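Local coordinates for uncharacterized protein YhfS (Escherichia coli, PDB 4J8L) that binds pyridoxal 5'-phosphate covalently and is of unconfirmed function, possibly with cysteine synthase activity, at residues L21-I25 / L236-V240; G45-P49 / R217-Y221; T52-E56 / A67-V71; N188-F192 / G204-D209; G199-V203 / Q231-V235. All coordinates share one frame. Residues are numbered along the deposited sequence.

Interaction 1: L21-I25 / L236-V240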
loop_
_atom_site.group_PDB
_atom_site.type_symbol
_atom_site.label_atom_id
_atom_site.label_comp_id
_atom_site.label_asym_id
_atom_site.label_seq_id
_atom_site.Cartn_x
_atom_site.Cartn_y
_atom_site.Cartn_z
ATOM N N LEU A 21 -3.091 -7.562 -16.729
ATOM C CA LEU A 21 -3.885 -6.347 -16.605
ATOM C C LEU A 21 -4.206 -5.794 -17.994
ATOM O O LEU A 21 -5.338 -5.397 -18.259
ATOM C CB LEU A 21 -3.177 -5.301 -15.736
ATOM C CG LEU A 21 -3.843 -3.918 -15.673
ATOM C CD1 LEU A 21 -5.274 -3.990 -15.134
ATOM C CD2 LEU A 21 -3.001 -2.933 -14.841
ATOM N N VAL A 22 -3.217 -5.781 -18.883
ATOM C CA VAL A 22 -3.468 -5.299 -20.236
ATOM C C VAL A 22 -4.471 -6.199 -20.959
ATOM O O VAL A 22 -5.305 -5.712 -21.726
ATOM C CB VAL A 22 -2.163 -5.127 -21.040
ATOM C CG1 VAL A 22 -2.459 -4.667 -22.472
ATOM C CG2 VAL A 22 -1.295 -4.097 -20.336
ATOM N N ASP A 23 -4.415 -7.501 -20.688
ATOM C CA ASP A 23 -5.364 -8.428 -21.302
ATOM C C ASP A 23 -6.787 -8.081 -20.889
ATOM O O ASP A 23 -7.719 -8.125 -21.707
ATOM C CB ASP A 23 -5.055 -9.876 -20.911
ATOM C CG ASP A 23 -5.871 -10.874 -21.702
ATOM O OD1 ASP A 23 -6.848 -11.437 -21.149
ATOM O OD2 ASP A 23 -5.545 -11.114 -22.890
ATOM N N SER A 24 -6.951 -7.738 -19.615
ATOM C CA SER A 24 -8.253 -7.325 -19.124
ATOM C C SER A 24 -8.715 -6.026 -19.784
ATOM O O SER A 24 -9.898 -5.878 -20.103
ATOM C CB SER A 24 -8.241 -7.162 -17.608
ATOM O OG SER A 24 -9.555 -6.887 -17.156
ATOM N N ILE A 25 -7.793 -5.085 -19.972
ATOM C CA ILE A 25 -8.127 -3.857 -20.683
ATOM C C ILE A 25 -8.673 -4.181 -22.084
ATOM O O ILE A 25 -9.724 -3.676 -22.482
ATOM C CB ILE A 25 -6.927 -2.910 -20.768
ATOM C CG1 ILE A 25 -6.565 -2.413 -19.365
ATOM C CG2 ILE A 25 -7.240 -1.736 -21.677
ATOM C CD1 ILE A 25 -5.291 -1.539 -19.373
ATOM N N LEU A 236 -5.423 3.251 -14.663
ATOM C CA LEU A 236 -4.940 2.109 -15.436
ATOM C C LEU A 236 -3.516 2.311 -15.932
ATOM O O LEU A 236 -2.704 1.386 -15.879
ATOM C CB LEU A 236 -5.835 1.839 -16.647
ATOM C CG LEU A 236 -7.211 1.255 -16.402
ATOM C CD1 LEU A 236 -7.834 0.961 -17.766
ATOM C CD2 LEU A 236 -7.092 -0.001 -15.565
ATOM N N ARG A 237 -3.223 3.505 -16.445
ATOM C CA ARG A 237 -1.885 3.804 -16.954
ATOM C C ARG A 237 -0.841 3.573 -15.869
ATOM O O ARG A 237 0.195 2.942 -16.106
ATOM C CB ARG A 237 -1.797 5.244 -17.465
ATOM C CG ARG A 237 -0.402 5.669 -17.927
ATOM C CD ARG A 237 -0.417 7.103 -18.447
ATOM N NE ARG A 237 -1.737 7.451 -18.966
ATOM C CZ ARG A 237 -2.214 8.689 -19.029
ATOM N NH1 ARG A 237 -1.470 9.708 -18.619
ATOM N NH2 ARG A 237 -3.436 8.904 -19.502
ATOM N N GLY A 238 -1.115 4.083 -14.676
ATOM C CA GLY A 238 -0.158 3.951 -13.592
ATOM C C GLY A 238 0.011 2.500 -13.188
ATOM O O GLY A 238 1.125 2.015 -12.979
ATOM N N LEU A 239 -1.111 1.797 -13.102
ATOM C CA LEU A 239 -1.112 0.412 -12.680
ATOM C C LEU A 239 -0.377 -0.500 -13.655
ATOM O O LEU A 239 0.247 -1.467 -13.236
ATOM C CB LEU A 239 -2.551 -0.057 -12.506
ATOM C CG LEU A 239 -2.904 -1.051 -11.410
ATOM C CD1 LEU A 239 -2.365 -0.648 -10.043
ATOM C CD2 LEU A 239 -4.406 -1.122 -11.363
ATOM N N VAL A 240 -0.474 -0.214 -14.955
ATOM C CA VAL A 240 0.251 -0.996 -15.960
ATOM C C VAL A 240 1.769 -0.865 -15.787
ATOM O O VAL A 240 2.514 -1.833 -15.987
ATOM C CB VAL A 240 -0.159 -0.596 -17.404
ATOM C CG1 VAL A 240 0.758 -1.223 -18.432
ATOM C CG2 VAL A 240 -1.617 -1.010 -17.671
#

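Interaction 2: G45-P49 / R217-Y221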
loop_
_atom_site.group_PDB
_atom_site.type_symbol
_atom_site.label_atom_id
_atom_site.label_comp_id
_atom_site.label_asym_id
_atom_site.label_seq_id
_atom_site.Cartn_x
_atom_site.Cartn_y
_atom_site.Cartn_z
ATOM N N GLY A 45 -28.199 5.697 -15.673
ATOM C CA GLY A 45 -28.145 4.289 -15.333
ATOM C C GLY A 45 -26.896 3.912 -14.558
ATOM O O GLY A 45 -26.878 2.881 -13.875
ATOM N N LEU A 46 -25.859 4.743 -14.661
ATOM C CA LEU A 46 -24.582 4.475 -13.985
ATOM C C LEU A 46 -24.264 5.442 -12.842
ATOM O O LEU A 46 -23.587 5.059 -11.888
ATOM C CB LEU A 46 -23.416 4.508 -14.975
ATOM C CG LEU A 46 -23.418 3.502 -16.127
ATOM C CD1 LEU A 46 -22.144 3.674 -16.966
ATOM C CD2 LEU A 46 -23.534 2.096 -15.591
ATOM N N ASN A 47 -24.732 6.684 -12.964
ATOM C CA ASN A 47 -24.373 7.770 -12.056
ATOM C C ASN A 47 -22.862 7.922 -11.938
ATOM O O ASN A 47 -22.341 8.191 -10.851
ATOM C CB ASN A 47 -24.980 7.570 -10.669
ATOM C CG ASN A 47 -25.142 8.880 -9.905
ATOM O OD1 ASN A 47 -25.578 9.890 -10.462
ATOM N ND2 ASN A 47 -24.818 8.857 -8.618
ATOM N N GLN A 48 -22.168 7.726 -13.055
ATOM C CA GLN A 48 -20.718 7.890 -13.133
ATOM C C GLN A 48 -20.367 7.812 -14.614
ATOM O O GLN A 48 -21.205 7.449 -15.426
ATOM C CB GLN A 48 -19.988 6.769 -12.374
ATOM C CG GLN A 48 -20.299 5.392 -12.933
ATOM C CD GLN A 48 -19.512 4.251 -12.298
ATOM O OE1 GLN A 48 -19.906 3.086 -12.413
ATOM N NE2 GLN A 48 -18.401 4.572 -11.631
ATOM N N PRO A 49 -19.134 8.161 -14.975
ATOM C CA PRO A 49 -18.741 8.027 -16.385
ATOM C C PRO A 49 -18.737 6.593 -16.869
ATOM O O PRO A 49 -18.443 5.665 -16.103
ATOM C CB PRO A 49 -17.310 8.598 -16.392
ATOM C CG PRO A 49 -17.339 9.623 -15.307
ATOM C CD PRO A 49 -18.173 8.986 -14.216
ATOM N N ARG A 217 -21.229 2.018 -3.883
ATOM C CA ARG A 217 -21.722 2.811 -5.011
ATOM C C ARG A 217 -23.030 3.540 -4.685
ATOM O O ARG A 217 -23.248 4.668 -5.138
ATOM C CB ARG A 217 -21.865 1.951 -6.272
ATOM C CG ARG A 217 -20.528 1.585 -6.921
ATOM C CD ARG A 217 -19.860 2.807 -7.597
ATOM N NE ARG A 217 -20.813 3.515 -8.447
ATOM C CZ ARG A 217 -20.723 4.798 -8.784
ATOM N NH1 ARG A 217 -19.697 5.532 -8.372
ATOM N NH2 ARG A 217 -21.666 5.344 -9.542
ATOM N N ALA A 218 -23.875 2.914 -3.870
ATOM C CA ALA A 218 -25.158 3.509 -3.501
ATOM C C ALA A 218 -25.013 4.811 -2.708
ATOM O O ALA A 218 -25.939 5.623 -2.691
ATOM C CB ALA A 218 -26.033 2.496 -2.736
ATOM N N THR A 219 -23.859 5.009 -2.061
ATOM C CA THR A 219 -23.622 6.215 -1.264
ATOM C C THR A 219 -23.027 7.341 -2.088
ATOM O O THR A 219 -22.950 8.479 -1.627
ATOM C CB THR A 219 -22.659 5.958 -0.074
ATOM O OG1 THR A 219 -21.338 5.701 -0.570
ATOM C CG2 THR A 219 -23.146 4.783 0.749
ATOM N N LEU A 220 -22.598 7.021 -3.305
ATOM C CA LEU A 220 -21.888 7.991 -4.145
ATOM C C LEU A 220 -22.880 8.769 -5.016
ATOM O O LEU A 220 -22.885 8.656 -6.237
ATOM C CB LEU A 220 -20.835 7.281 -4.998
ATOM C CG LEU A 220 -19.813 6.480 -4.178
ATOM C CD1 LEU A 220 -18.707 5.945 -5.069
ATOM C CD2 LEU A 220 -19.224 7.324 -3.042
ATOM N N TYR A 221 -23.735 9.550 -4.361
ATOM C CA TYR A 221 -24.824 10.248 -5.041
ATOM C C TYR A 221 -24.384 11.428 -5.902
ATOM O O TYR A 221 -24.962 11.675 -6.958
ATOM C CB TYR A 221 -25.833 10.779 -4.021
ATOM C CG TYR A 221 -26.590 9.722 -3.240
ATOM C CD1 TYR A 221 -27.686 9.067 -3.800
ATOM C CD2 TYR A 221 -26.233 9.401 -1.932
ATOM C CE1 TYR A 221 -28.394 8.110 -3.083
ATOM C CE2 TYR A 221 -26.931 8.442 -1.211
ATOM C CZ TYR A 221 -28.010 7.799 -1.795
ATOM O OH TYR A 221 -28.717 6.845 -1.088
HETATM O O HOH W 1 -24.458 5.933 -7.361
#

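Interaction 3: T52-E56 / A67-V71. With ACY (acetic acid), chain D.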
loop_
_atom_site.group_PDB
_atom_site.type_symbol
_atom_site.label_atom_id
_atom_site.label_comp_id
_atom_site.label_asym_id
_atom_site.label_seq_id
_atom_site.Cartn_x
_atom_site.Cartn_y
_atom_site.Cartn_z
ATOM N N THR A 52 -15.340 5.187 -16.511
ATOM C CA THR A 52 -15.017 4.846 -15.128
ATOM C C THR A 52 -15.577 3.469 -14.759
ATOM O O THR A 52 -14.883 2.665 -14.130
ATOM C CB THR A 52 -15.487 5.946 -14.165
ATOM O OG1 THR A 52 -14.829 7.171 -14.527
ATOM C CG2 THR A 52 -15.128 5.597 -12.702
ATOM N N GLN A 53 -16.813 3.193 -15.172
ATOM C CA GLN A 53 -17.378 1.868 -14.955
ATOM C C GLN A 53 -16.479 0.811 -15.586
ATOM O O GLN A 53 -16.129 -0.172 -14.937
ATOM C CB GLN A 53 -18.793 1.743 -15.523
ATOM C CG GLN A 53 -19.378 0.351 -15.288
ATOM C CD GLN A 53 -20.690 0.101 -16.009
ATOM O OE1 GLN A 53 -20.884 0.511 -17.156
ATOM N NE2 GLN A 53 -21.602 -0.591 -15.337
ATOM N N ARG A 54 -16.093 1.028 -16.843
ATOM C CA ARG A 54 -15.268 0.051 -17.551
ATOM C C ARG A 54 -13.957 -0.202 -16.809
ATOM O O ARG A 54 -13.517 -1.343 -16.678
ATOM C CB ARG A 54 -14.952 0.516 -18.974
ATOM C CG ARG A 54 -16.113 0.499 -19.921
ATOM C CD ARG A 54 -15.655 0.862 -21.333
ATOM N NE ARG A 54 -16.766 0.962 -22.271
ATOM C CZ ARG A 54 -17.133 -0.009 -23.096
ATOM N NH1 ARG A 54 -16.472 -1.158 -23.105
ATOM N NH2 ARG A 54 -18.156 0.170 -23.920
ATOM N N VAL A 55 -13.324 0.872 -16.345
ATOM C CA VAL A 55 -12.066 0.746 -15.622
ATOM C C VAL A 55 -12.279 -0.060 -14.346
ATOM O O VAL A 55 -11.475 -0.922 -13.996
ATOM C CB VAL A 55 -11.432 2.129 -15.305
ATOM C CG1 VAL A 55 -10.280 1.981 -14.301
ATOM C CG2 VAL A 55 -10.938 2.796 -16.584
ATOM N N GLU A 56 -13.385 0.205 -13.662
ATOM C CA GLU A 56 -13.716 -0.553 -12.458
ATOM C C GLU A 56 -13.887 -2.038 -12.774
ATOM O O GLU A 56 -13.415 -2.888 -12.011
ATOM C CB GLU A 56 -14.950 0.041 -11.770
ATOM C CG GLU A 56 -14.622 1.380 -11.115
ATOM C CD GLU A 56 -15.846 2.200 -10.756
ATOM O OE1 GLU A 56 -16.952 1.898 -11.254
ATOM O OE2 GLU A 56 -15.690 3.155 -9.955
ATOM N N ALA A 67 -16.177 -7.207 -8.224
ATOM C CA ALA A 67 -16.490 -5.817 -8.522
ATOM C C ALA A 67 -15.434 -4.860 -7.973
ATOM O O ALA A 67 -14.580 -5.246 -7.173
ATOM C CB ALA A 67 -17.858 -5.462 -7.961
ATOM N N ALA A 68 -15.496 -3.609 -8.417
ATOM C CA ALA A 68 -14.622 -2.571 -7.881
ATOM C C ALA A 68 -15.273 -1.197 -7.959
ATOM O O ALA A 68 -16.170 -0.962 -8.767
ATOM C CB ALA A 68 -13.279 -2.562 -8.616
ATOM N N ALA A 69 -14.826 -0.290 -7.098
ATOM C CA ALA A 69 -15.265 1.098 -7.164
ATOM C C ALA A 69 -14.082 2.012 -6.935
ATOM O O ALA A 69 -13.318 1.815 -5.992
ATOM C CB ALA A 69 -16.347 1.376 -6.123
ATOM N N LEU A 70 -13.931 3.013 -7.794
ATOM C CA LEU A 70 -12.966 4.078 -7.539
ATOM C C LEU A 70 -13.661 5.141 -6.689
ATOM O O LEU A 70 -14.850 5.428 -6.891
ATOM C CB LEU A 70 -12.462 4.672 -8.868
ATOM C CG LEU A 70 -11.658 3.696 -9.734
ATOM C CD1 LEU A 70 -11.262 4.338 -11.079
ATOM C CD2 LEU A 70 -10.422 3.237 -8.985
ATOM N N VAL A 71 -12.941 5.689 -5.711
ATOM C CA VAL A 71 -13.518 6.657 -4.782
ATOM C C VAL A 71 -12.560 7.833 -4.549
ATOM O O VAL A 71 -11.345 7.728 -4.769
ATOM C CB VAL A 71 -13.831 6.025 -3.403
ATOM C CG1 VAL A 71 -14.814 4.850 -3.542
ATOM C CG2 VAL A 71 -12.543 5.569 -2.730
HETATM C C ACY D . -18.327 4.434 -23.544
HETATM O O ACY D . -18.616 5.623 -23.805
HETATM O OXT ACY D . -17.251 4.074 -23.012
HETATM C CH3 ACY D . -19.329 3.373 -23.886
HETATM O O HOH W 2 -16.949 5.041 -8.501
HETATM O O HOH W 3 -18.571 0.328 -9.213
#

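Interaction 4: N188-F192 / G204-D209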
loop_
_atom_site.group_PDB
_atom_site.type_symbol
_atom_site.label_atom_id
_atom_site.label_comp_id
_atom_site.label_asym_id
_atom_site.label_seq_id
_atom_site.Cartn_x
_atom_site.Cartn_y
_atom_site.Cartn_z
ATOM N N ASN A 188 -12.961 -9.864 1.917
ATOM C CA ASN A 188 -14.178 -9.443 1.240
ATOM C C ASN A 188 -13.945 -8.230 0.354
ATOM O O ASN A 188 -14.527 -8.138 -0.710
ATOM C CB ASN A 188 -15.304 -9.207 2.232
ATOM C CG ASN A 188 -15.638 -10.454 2.994
ATOM O OD1 ASN A 188 -15.112 -10.684 4.081
ATOM N ND2 ASN A 188 -16.466 -11.306 2.400
ATOM N N VAL A 189 -13.091 -7.310 0.799
ATOM C CA VAL A 189 -12.629 -6.224 -0.067
ATOM C C VAL A 189 -11.193 -5.849 0.243
ATOM O O VAL A 189 -10.770 -5.875 1.411
ATOM C CB VAL A 189 -13.484 -4.929 0.042
ATOM C CG1 VAL A 189 -14.821 -5.073 -0.691
ATOM C CG2 VAL A 189 -13.691 -4.525 1.499
ATOM N N SER A 190 -10.461 -5.524 -0.821
ATOM C CA SER A 190 -9.160 -4.864 -0.748
ATOM C C SER A 190 -9.341 -3.364 -0.882
ATOM O O SER A 190 -10.302 -2.903 -1.493
ATOM C CB SER A 190 -8.260 -5.330 -1.895
ATOM O OG SER A 190 -7.544 -6.508 -1.574
ATOM N N THR A 191 -8.410 -2.592 -0.326
ATOM C CA THR A 191 -8.437 -1.150 -0.526
ATOM C C THR A 191 -7.027 -0.650 -0.806
ATOM O O THR A 191 -6.056 -1.175 -0.266
ATOM C CB THR A 191 -8.965 -0.392 0.710
ATOM O OG1 THR A 191 -8.082 -0.610 1.819
ATOM C CG2 THR A 191 -10.365 -0.818 1.082
ATOM N N PHE A 192 -6.918 0.367 -1.647
ATOM C CA PHE A 192 -5.618 0.992 -1.888
ATOM C C PHE A 192 -5.706 2.356 -2.542
ATOM O O PHE A 192 -6.633 2.626 -3.302
ATOM C CB PHE A 192 -4.695 0.084 -2.720
ATOM C CG PHE A 192 -5.303 -0.435 -3.995
ATOM C CD1 PHE A 192 -6.004 -1.635 -4.003
ATOM C CD2 PHE A 192 -5.123 0.245 -5.204
ATOM C CE1 PHE A 192 -6.546 -2.140 -5.179
ATOM C CE2 PHE A 192 -5.668 -0.255 -6.390
ATOM C CZ PHE A 192 -6.377 -1.448 -6.376
ATOM N N GLY A 204 -8.740 6.541 -4.911
ATOM C CA GLY A 204 -8.523 5.266 -4.252
ATOM C C GLY A 204 -9.386 4.198 -4.887
ATOM O O GLY A 204 -10.281 4.505 -5.667
ATOM N N ALA A 205 -9.108 2.939 -4.564
ATOM C CA ALA A 205 -9.876 1.827 -5.116
ATOM C C ALA A 205 -10.347 0.894 -4.018
ATOM O O ALA A 205 -9.594 0.587 -3.100
ATOM C CB ALA A 205 -9.026 1.056 -6.130
ATOM N N VAL A 206 -11.597 0.443 -4.116
ATOM C CA VAL A 206 -12.072 -0.661 -3.289
ATOM C C VAL A 206 -12.382 -1.795 -4.254
ATOM O O VAL A 206 -13.090 -1.593 -5.231
ATOM C CB VAL A 206 -13.332 -0.295 -2.508
ATOM C CG1 VAL A 206 -13.737 -1.441 -1.582
ATOM C CG2 VAL A 206 -13.096 0.969 -1.682
ATOM N N VAL A 207 -11.839 -2.982 -3.997
ATOM C CA VAL A 207 -11.968 -4.085 -4.947
ATOM C C VAL A 207 -12.389 -5.337 -4.184
ATOM O O VAL A 207 -11.743 -5.714 -3.212
ATOM C CB VAL A 207 -10.622 -4.361 -5.665
ATOM C CG1 VAL A 207 -10.793 -5.457 -6.720
ATOM C CG2 VAL A 207 -10.051 -3.077 -6.309
ATOM N N GLY A 208 -13.472 -5.978 -4.605
ATOM C CA GLY A 208 -13.890 -7.197 -3.936
ATOM C C GLY A 208 -15.311 -7.625 -4.229
ATOM O O GLY A 208 -15.779 -7.519 -5.356
ATOM N N ASP A 209 -15.996 -8.105 -3.199
ATOM C CA ASP A 209 -17.332 -8.680 -3.350
ATOM C C ASP A 209 -18.373 -7.654 -3.793
ATOM O O ASP A 209 -18.397 -6.521 -3.303
ATOM C CB ASP A 209 -17.771 -9.330 -2.034
ATOM C CG ASP A 209 -16.926 -10.536 -1.663
ATOM O OD1 ASP A 209 -16.108 -10.998 -2.491
ATOM O OD2 ASP A 209 -17.095 -11.040 -0.535
#

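Interaction 5: G199-V203 / Q231-V235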
loop_
_atom_site.group_PDB
_atom_site.type_symbol
_atom_site.label_atom_id
_atom_site.label_comp_id
_atom_site.label_asym_id
_atom_site.label_seq_id
_atom_site.Cartn_x
_atom_site.Cartn_y
_atom_site.Cartn_z
ATOM N N GLY A 199 -0.660 6.672 -10.194
ATOM C CA GLY A 199 -1.934 7.177 -10.672
ATOM C C GLY A 199 -2.225 8.596 -10.223
ATOM O O GLY A 199 -1.349 9.274 -9.673
ATOM N N PRO A 200 -3.469 9.048 -10.431
ATOM C CA PRO A 200 -3.892 10.428 -10.174
ATOM C C PRO A 200 -4.081 10.736 -8.686
ATOM O O PRO A 200 -4.487 9.875 -7.901
ATOM C CB PRO A 200 -5.250 10.509 -10.879
ATOM C CG PRO A 200 -5.773 9.112 -10.829
ATOM C CD PRO A 200 -4.557 8.237 -11.009
ATOM N N GLU A 201 -3.789 11.984 -8.340
ATOM C CA GLU A 201 -4.104 12.536 -7.025
ATOM C C GLU A 201 -5.538 12.239 -6.599
ATOM O O GLU A 201 -6.476 12.358 -7.394
ATOM C CB GLU A 201 -3.932 14.054 -7.062
ATOM C CG GLU A 201 -2.487 14.530 -6.998
ATOM C CD GLU A 201 -1.815 14.648 -8.359
ATOM O OE1 GLU A 201 -2.308 14.065 -9.360
ATOM O OE2 GLU A 201 -0.786 15.354 -8.433
ATOM N N GLY A 202 -5.704 11.856 -5.335
ATOM C CA GLY A 202 -7.026 11.755 -4.738
ATOM C C GLY A 202 -7.858 10.511 -4.991
ATOM O O GLY A 202 -8.939 10.366 -4.423
ATOM N N VAL A 203 -7.368 9.611 -5.838
ATOM C CA VAL A 203 -8.161 8.462 -6.259
ATOM C C VAL A 203 -7.756 7.187 -5.537
ATOM O O VAL A 203 -6.584 6.812 -5.527
ATOM C CB VAL A 203 -8.061 8.261 -7.783
ATOM C CG1 VAL A 203 -8.944 7.085 -8.227
ATOM C CG2 VAL A 203 -8.477 9.544 -8.483
ATOM N N GLN A 231 -9.433 10.504 -15.193
ATOM C CA GLN A 231 -8.769 10.040 -13.978
ATOM C C GLN A 231 -8.731 8.519 -13.934
ATOM O O GLN A 231 -7.722 7.917 -13.568
ATOM C CB GLN A 231 -9.492 10.552 -12.740
ATOM C CG GLN A 231 -9.411 12.042 -12.515
ATOM C CD GLN A 231 -10.225 12.442 -11.306
ATOM O OE1 GLN A 231 -11.451 12.287 -11.293
ATOM N NE2 GLN A 231 -9.549 12.926 -10.274
ATOM N N ALA A 232 -9.844 7.898 -14.310
ATOM C CA ALA A 232 -9.924 6.446 -14.301
ATOM C C ALA A 232 -8.899 5.845 -15.265
ATOM O O ALA A 232 -8.241 4.858 -14.938
ATOM C CB ALA A 232 -11.334 5.983 -14.664
ATOM N N LEU A 233 -8.780 6.426 -16.459
ATOM C CA LEU A 233 -7.769 5.973 -17.410
ATOM C C LEU A 233 -6.355 6.171 -16.864
ATOM O O LEU A 233 -5.476 5.344 -17.102
ATOM C CB LEU A 233 -7.929 6.698 -18.739
ATOM C CG LEU A 233 -9.204 6.272 -19.466
ATOM C CD1 LEU A 233 -9.455 7.211 -20.621
ATOM C CD2 LEU A 233 -9.036 4.840 -19.955
ATOM N N GLU A 234 -6.136 7.250 -16.117
ATOM C CA GLU A 234 -4.820 7.467 -15.519
ATOM C C GLU A 234 -4.493 6.410 -14.460
ATOM O O GLU A 234 -3.328 6.039 -14.282
ATOM C CB GLU A 234 -4.690 8.871 -14.925
ATOM C CG GLU A 234 -3.259 9.198 -14.509
ATOM C CD GLU A 234 -3.095 10.600 -13.966
ATOM O OE1 GLU A 234 -3.946 11.462 -14.283
ATOM O OE2 GLU A 234 -2.108 10.830 -13.226
ATOM N N VAL A 235 -5.520 5.927 -13.767
ATOM C CA VAL A 235 -5.328 4.843 -12.813
ATOM C C VAL A 235 -4.793 3.610 -13.549
ATOM O O VAL A 235 -3.840 2.977 -13.101
ATOM C CB VAL A 235 -6.650 4.467 -12.099
ATOM C CG1 VAL A 235 -6.493 3.147 -11.339
ATOM C CG2 VAL A 235 -7.070 5.585 -11.142
HETATM O O HOH W 4 -6.769 13.868 -9.599
#

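Interaction 1: L21-I25 / L236-V240
Leu21 gives up more surface than any other residue here, and Val240 comes next. The two helices run nearly antiparallel, at 150°, with their axes 11.0 Å apart over these segments, so the side chains have to bridge a fairly wide gap. Leu21 does this with CD2, which lies 3.7 Å from CG2 of Val240 and 3.7 Å from CB of Leu239. Val240 touches three residues of helix 11-28: besides Leu21, its CG1 meets Val22 CG2 at 4.0 Å and its CG2 meets Ile25 CD1 at 4.1 Å. One turn along, Ile25 CD1 reaches Leu236 CD1 at 3.9 Å. Helix 50-62 packs along the seam, with Val58 and Ala62 against Leu21 and Val55 against Leu236, and Phe34 touches both Ile25 and Leu236. Every contact between the two segments is aliphatic; with no polar pair to fix direction, the fit rests on the shape of branched side chains and on the burial of apolar surface, with Val22 and Val240 at its more open edge.

Interaction 2: G45-P49 / R217-Y221
Arg217 curls back on itself, with chi1, chi2 and chi3 all in m wells, and this folded rotamer brings its guanidinium against the backbone carbonyls of the 45-49 loop. NH2 makes two weak hydrogen bonds there, to Leu46 O at 3.0 Å and to Asn47 O at 3.2 Å, both carbonyls lying near the guanidinium plane. The other terminal nitrogen, NH1, is taken by Gln226. Gln48, with chi1 p and chi2 t, stretches across so that its NE2 sits over one face of the guanidinium, while that same amide nitrogen is bonded to Glu56 on helix 50-62. Asn47 reaches across from the loop. With chi1 t its side chain extends toward the 217-221 segment, where ND2 gives a straight hydrogen bond to Tyr221 O at 3.3 Å. The same ND2 donates to a water at 3.2 Å, and that water in turn donates to Arg217 O at 2.8 Å. Leu220, between these acceptors, is the centre of an inverse gamma turn. The contact is a polar clasp at the surface: it ties the C-terminal part of helix 210-219 and the residues after it to the loop between helices 31-34 and 50-62, immediately ahead of Pro49, the N-cap residue of helix 50-62.

Interaction 3: T52-E56 / A67-V71
Start at Thr52: its CG2 comes only to 4.4 Å from Leu70 CD1, a loose touch, while its hydroxyl is bonded to Ile227 O. Arg54 is out of reach of the strand; its NE donates to an acetic acid molecule, probably from the crystallisation liquor, through a hydrogen bond of 3.2 Å to OXT. Val55 is back in the interface, with CG1 4.1 Å from Leu70 CD1. Glu56 does most of the work. Its CB rests 3.4 Å from Ala68 O, where the CA atoms of the two segments come nearest, and its carboxylate lies alongside the strand so that OE2 accepts the backbone N of Leu70 at 2.8 Å, almost in line. One water donates to both Glu56 OE2 (2.7 Å) and Leu70 O (2.7 Å); a second donates to Glu56 OE1 (3.0 Å) and Ala68 O (2.8 Å). Strand 67-72 is an outermost strand of the seven-stranded mixed sheet, hydrogen-bonded on its other side to strand 203-208. Its outward-facing backbone groups have no strand beside them within this chain; the buried acid and its waters satisfy the Leu70 NH and the Ala68 and Leu70 carbonyls, in place of a neighbouring strand.

Interaction 4: N188-F192 / G204-D209
Backbone hydrogen bonds set the register of this antiparallel hairpin. Ser190 and Val207 form one hydrogen-bonded pair, with N to O distances of 2.7 Å from Ser190 N to Val207 O and 2.9 Å from Val207 N to Ser190 O. Phe192 and Ala205 form the next, at 3.1 Å from Phe192 N to Ala205 O and 2.8 Å from Ala205 N to Phe192 O. At the open end Asp209 N bonds to Asn188 O at 2.9 Å, and the side chains close the same gap, Asn188 ND2 to Asp209 OD2 at 3.0 Å, while Asn188 OD1 accepts from Ala167 N. The non-hydrogen-bonded pairs bring CA-H...O contacts, such as Thr191 CA to Ala205 O at 3.3 Å. Gly208 approaches Val189 to 4.2 Å CA to CA, and any CB there would clash with Asn188 O. Among the side chains, Ala205 CB makes a CH-pi contact over the face of the Phe192 ring, 3.9 Å from its centroid; Val189 CB meets Val206 CG1 at 3.9 Å, Val206 lying on the sheet face opposite Ala205. Strand 189-193 is flanked on its other edge by parallel strand 167-170, and strand 203-208 by antiparallel strand 67-72, while helices 74-86 and 210-219 cover the face that carries Val206.

Interaction 5: G199-V203 / Q231-V235
Pro200 lays its ring against one side of helix 229-261: Pro200 CG lies 3.6 Å from Gln231 O, and Pro200 CD 3.7 Å from Val235 CG2. Pro200 CB is 3.8 Å from Glu234 CD, the carboxylate carbon. The ring thus spans a full turn of the helix and has the most surface covered of any residue in the contact. Gly199 approaches Val235 to 4.6 Å between CA atoms. Separately, a CB on Gly199 would clash with Pro200 CD. From Pro200 to Val203 the chain makes a type II beta turn, with Gly202 at positive phi in its third position, and this turn lies in the connection between strands 189-193 and 203-208. That connection also contains Lys196, the residue carrying the cofactor as a Schiff base, as in other fold-type I PLP enzymes. Val203 leads into the second strand and reaches back with CG1 to Val235 CG2 at 3.8 Å. At the polar rim, a water donates to Glu201 O at 2.7 Å and accepts from Gln231 NE2 at 3.0 Å, while Gln231 OE1 is hydrogen-bonded to Gln228 N. The carboxylate of Glu234 is salt-bridged to Lys312, and Glu201 is hydrogen-bonded to Tyr313.

In the fold
Interactions 1, 3 and 4 are buried, interaction 5 is partly so, and interaction 2 lies at the surface, its centre about 26 Å from that of the chain. The chemistry follows: aliphatic in 1, backbone pairing in 4, a buried acid with waters in 3, carbonyls, side-chain amides and a guanidinium in 2, and a mixture in 5, apolar at Pro200 and Val235 with a water-bridged polar edge. Interactions 1 and 5 use successive turns of helix 229-261, and interaction 3 meets both, through Val55 against Leu236 and Leu70 against Ala232. Interactions 3 and 4 share the sheet, Ala69 N lying 2.9 Å from Val206 O. Glu56 links interaction 3 to interaction 2 through Gln48.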